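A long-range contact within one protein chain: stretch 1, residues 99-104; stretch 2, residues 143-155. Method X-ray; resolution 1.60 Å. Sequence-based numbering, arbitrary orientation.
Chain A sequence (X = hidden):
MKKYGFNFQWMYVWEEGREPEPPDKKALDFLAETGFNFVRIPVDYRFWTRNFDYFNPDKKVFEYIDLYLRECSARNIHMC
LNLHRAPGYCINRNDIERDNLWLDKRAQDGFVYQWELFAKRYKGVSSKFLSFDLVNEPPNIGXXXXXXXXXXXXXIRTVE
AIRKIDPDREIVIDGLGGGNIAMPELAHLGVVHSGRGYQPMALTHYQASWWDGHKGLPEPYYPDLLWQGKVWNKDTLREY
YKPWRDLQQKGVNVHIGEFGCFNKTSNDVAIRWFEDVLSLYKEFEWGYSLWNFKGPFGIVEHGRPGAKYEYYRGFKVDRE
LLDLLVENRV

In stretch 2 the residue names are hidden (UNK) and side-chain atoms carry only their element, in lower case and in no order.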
# COMPACT_ATOMS: atom_id res chain seq x y z
N ASP A 99 10.64 -1.15 20.17
CA ASP A 99 9.53 -1.98 20.62
C ASP A 99 8.94 -2.88 19.54
O ASP A 99 9.29 -2.77 18.36
CB ASP A 99 8.40 -1.09 21.13
CG ASP A 99 8.87 -0.08 22.16
OD1 ASP A 99 9.81 -0.40 22.92
OD2 ASP A 99 8.28 1.01 22.22
N ASN A 100 8.04 -3.76 19.97
CA ASN A 100 7.33 -4.67 19.09
C ASN A 100 5.84 -4.36 19.23
O ASN A 100 5.21 -4.71 20.23
CB ASN A 100 7.58 -6.13 19.46
CG ASN A 100 6.72 -7.09 18.66
OD1 ASN A 100 6.12 -6.71 17.65
ND2 ASN A 100 6.65 -8.34 19.11
N LEU A 101 5.29 -3.73 18.20
CA LEU A 101 3.88 -3.34 18.17
C LEU A 101 2.90 -4.46 18.46
O LEU A 101 1.86 -4.25 19.07
CB LEU A 101 3.56 -2.73 16.80
CG LEU A 101 2.11 -2.30 16.55
CD1 LEU A 101 1.73 -1.21 17.55
CD2 LEU A 101 1.96 -1.77 15.13
N TRP A 102 3.24 -5.68 18.04
CA TRP A 102 2.33 -6.79 18.21
C TRP A 102 2.15 -7.31 19.62
O TRP A 102 1.14 -7.95 19.90
CB TRP A 102 2.70 -7.92 17.24
CG TRP A 102 2.91 -7.36 15.87
CD1 TRP A 102 4.08 -7.27 15.19
CD2 TRP A 102 1.93 -6.66 15.08
NE1 TRP A 102 3.91 -6.54 14.04
CE2 TRP A 102 2.60 -6.15 13.94
CE3 TRP A 102 0.57 -6.39 15.23
CZ2 TRP A 102 1.95 -5.40 12.96
CZ3 TRP A 102 -0.08 -5.65 14.26
CH2 TRP A 102 0.61 -5.16 13.14
N LEU A 103 3.07 -6.96 20.52
CA LEU A 103 2.99 -7.43 21.90
C LEU A 103 3.17 -6.38 22.98
O LEU A 103 2.68 -6.54 24.09
CB LEU A 103 4.02 -8.53 22.14
CG LEU A 103 3.91 -9.83 21.35
CD1 LEU A 103 5.08 -10.72 21.71
CD2 LEU A 103 2.58 -10.52 21.65
N ASP A 104 3.92 -5.32 22.67
CA ASP A 104 4.21 -4.28 23.66
C ASP A 104 3.13 -3.23 23.86
O ASP A 104 2.82 -2.47 22.94
CB ASP A 104 5.54 -3.60 23.34
CG ASP A 104 6.70 -4.57 23.30
OD1 ASP A 104 6.60 -5.67 23.88
OD2 ASP A 104 7.73 -4.22 22.69
N UNK A 143 5.43 -14.63 13.48
CA UNK A 143 6.56 -13.72 13.36
C UNK A 143 6.36 -12.57 14.34
O UNK A 143 5.28 -11.98 14.39
o UNK A 143 6.82 -12.47 9.13
c UNK A 143 7.75 -13.01 9.73
n UNK A 143 9.02 -12.87 9.36
c UNK A 143 7.49 -13.85 10.97
c UNK A 143 6.64 -13.12 11.96
N UNK A 144 7.41 -12.24 15.09
CA UNK A 144 7.35 -11.15 16.07
C UNK A 144 6.18 -11.33 17.04
O UNK A 144 5.59 -10.36 17.51
c UNK A 144 8.26 -9.58 14.27
o UNK A 144 11.06 -9.05 11.23
c UNK A 144 10.57 -9.40 13.54
c UNK A 144 8.79 -9.22 11.94
c UNK A 144 9.63 -9.58 14.55
c UNK A 144 7.24 -9.79 15.37
c UNK A 144 7.86 -9.40 12.95
c UNK A 144 10.14 -9.22 12.24
N UNK A 145 5.83 -12.59 17.31
CA UNK A 145 4.74 -12.89 18.23
C UNK A 145 3.33 -12.62 17.74
O UNK A 145 2.38 -12.73 18.51
N UNK A 146 3.17 -12.28 16.46
CA UNK A 146 1.84 -12.01 15.93
C UNK A 146 0.99 -13.27 15.80
O UNK A 146 1.47 -14.33 15.40
c UNK A 146 -0.02 -12.03 13.08
c UNK A 146 0.78 -9.67 13.02
c UNK A 146 0.59 -10.89 13.90
c UNK A 146 1.92 -11.32 14.56
N UNK A 147 -0.28 -13.13 16.19
CA UNK A 147 -1.26 -14.20 16.07
C UNK A 147 -2.49 -13.51 15.50
O UNK A 147 -2.60 -12.28 15.57
c UNK A 147 -0.43 -15.39 18.15
o UNK A 147 -2.27 -13.84 18.27
c UNK A 147 -1.65 -14.83 17.44
N UNK A 148 -3.40 -14.26 14.90
CA UNK A 148 -4.61 -13.64 14.37
C UNK A 148 -5.37 -12.95 15.49
O UNK A 148 -5.94 -11.88 15.30
n UNK A 148 -6.28 -14.82 9.09
n UNK A 148 -5.36 -16.69 8.14
c UNK A 148 -5.75 -16.03 9.22
c UNK A 148 -6.09 -16.00 11.67
n UNK A 148 -5.64 -16.60 10.42
c UNK A 148 -5.51 -14.67 13.69
c UNK A 148 -5.03 -15.15 12.33
N UNK A 149 -5.33 -13.55 16.68
CA UNK A 149 -6.01 -13.00 17.85
C UNK A 149 -5.44 -11.67 18.34
O UNK A 149 -6.20 -10.72 18.54
c UNK A 149 -6.81 -13.60 20.21
c UNK A 149 -6.86 -14.67 21.29
o UNK A 149 -6.72 -14.31 22.48
o UNK A 149 -7.03 -15.86 20.95
c UNK A 149 -6.00 -14.02 18.99
N UNK A 150 -4.13 -11.58 18.54
CA UNK A 150 -3.59 -10.31 19.02
C UNK A 150 -3.58 -9.21 17.97
O UNK A 150 -3.74 -8.03 18.31
o UNK A 150 -1.01 -10.77 17.73
n UNK A 150 -0.19 -11.72 19.58
c UNK A 150 -2.24 -10.46 19.78
c UNK A 150 -1.11 -11.02 18.93
N UNK A 151 -3.48 -9.59 16.70
CA UNK A 151 -3.53 -8.61 15.62
C UNK A 151 -4.95 -8.05 15.58
O UNK A 151 -5.15 -6.83 15.54
c UNK A 151 -3.51 -8.40 13.09
n UNK A 151 -3.61 -6.92 11.46
n UNK A 151 -4.65 -8.57 12.33
c UNK A 151 -2.86 -7.35 12.53
c UNK A 151 -4.69 -7.67 11.37
c UNK A 151 -3.19 -9.25 14.27
N UNK A 152 -5.94 -8.94 15.61
CA UNK A 152 -7.34 -8.51 15.58
C UNK A 152 -7.67 -7.61 16.77
O UNK A 152 -8.33 -6.59 16.61
c UNK A 152 -8.27 -9.73 15.56
N UNK A 153 -7.19 -7.98 17.95
CA UNK A 153 -7.44 -7.19 19.15
C UNK A 153 -6.88 -5.77 19.01
O UNK A 153 -7.55 -4.80 19.37
o UNK A 153 -7.59 -9.05 20.70
c UNK A 153 -6.87 -7.87 20.39
N UNK A 154 -5.68 -5.65 18.46
CA UNK A 154 -5.06 -4.35 18.27
C UNK A 154 -5.81 -3.53 17.23
O UNK A 154 -6.03 -2.33 17.41
c UNK A 154 -2.85 -3.14 17.68
c UNK A 154 -2.90 -2.30 18.95
c UNK A 154 -3.59 -4.47 17.87
c UNK A 154 -1.41 -3.42 17.26
N UNK A 155 -6.19 -4.17 16.12
CA UNK A 155 -6.94 -3.49 15.07
C UNK A 155 -8.27 -2.98 15.61
O UNK A 155 -8.64 -1.83 15.39
c UNK A 155 -7.17 -4.42 13.86
c UNK A 155 -5.83 -4.77 13.19
c UNK A 155 -8.12 -3.77 12.85
c UNK A 155 -5.08 -3.57 12.61

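Position 143 carries three carbons in a row, the third bearing one oxygen and one nitrogen, and makes no contact with stretch 1; this amide is Gln143. Position 144 has one carbon leading to a six-carbon ring that bears an oxygen, hence Tyr144. Its CB lies 4.0 Å from Trp102 CD1, near the plane of the indole, while the end of the side chain leads away. Its main chain also takes part: Asn100 ND2 donates to Tyr144 O at 2.8 Å, with an N-H...O angle of 161°.

Position 145 has no side-chain atoms, so it is Gly145. Its phi of 73° favours glycine, and an ideal CB would sit 2.6 Å from Leu103 CD1, a clash. Position 146 shows four carbons forked at the second. The terminal carbon nearest the indole is 3.8 Å from Trp102 CD2; a fork there means leucine, Leu146. Its CD1 stands 4.0 Å from the centroid of the six-membered ring of Trp102 and 15° off the normal, a CH-pi contact over one face. Its N bonds to Gln143 O at 3.0 Å, closing a type I' turn.

Position 147, one carbon carrying an oxygen and a carbon, is Thr147; the backbone N of position 150 donates to Thr147 OG1 at 2.9 Å, capping the helix that follows. Position 148, three carbons, a nitrogen, then a carbon with two more nitrogens, is Arg148; position 149, three carbons ending in two oxygens, is Glu149. All three are out of reach of stretch 1.

Position 150 has two carbons, the second carrying one oxygen and one nitrogen: Asn150. Its ND2 donates to Gly145 O at 3.0 Å and its OD1 accepts from Thr147 N at 2.9 Å, which fixes the amide orientation; ND2 also lies 3.7 Å from Leu103 CD2. Position 151, one carbon and a five-membered ring of three carbons and two nitrogens, is His151. Its CD2 is 3.7 Å from Trp102 CZ3, with the ring planes at 44°, an oblique pair.

Position 152, a single carbon, is Ala152, and position 153, a carbon then an oxygen, is Ser153; neither reaches stretch 1. Position 154, four carbons forked at the second, is Leu154, whose CD2 lies 3.8 Å from Leu101 CG and 4.0 Å from Trp102 CZ3. Position 155 forks at its first carbon with one arm two carbons long, giving Ile155.

The contact centres on Trp102, which contributes 133 of 451 Å² buried. Turn and helix supply its apolar surroundings, and the Asn100 bond ties the turn to stretch 1.

Stretch 2 143-155: QYGLTRENHASLI
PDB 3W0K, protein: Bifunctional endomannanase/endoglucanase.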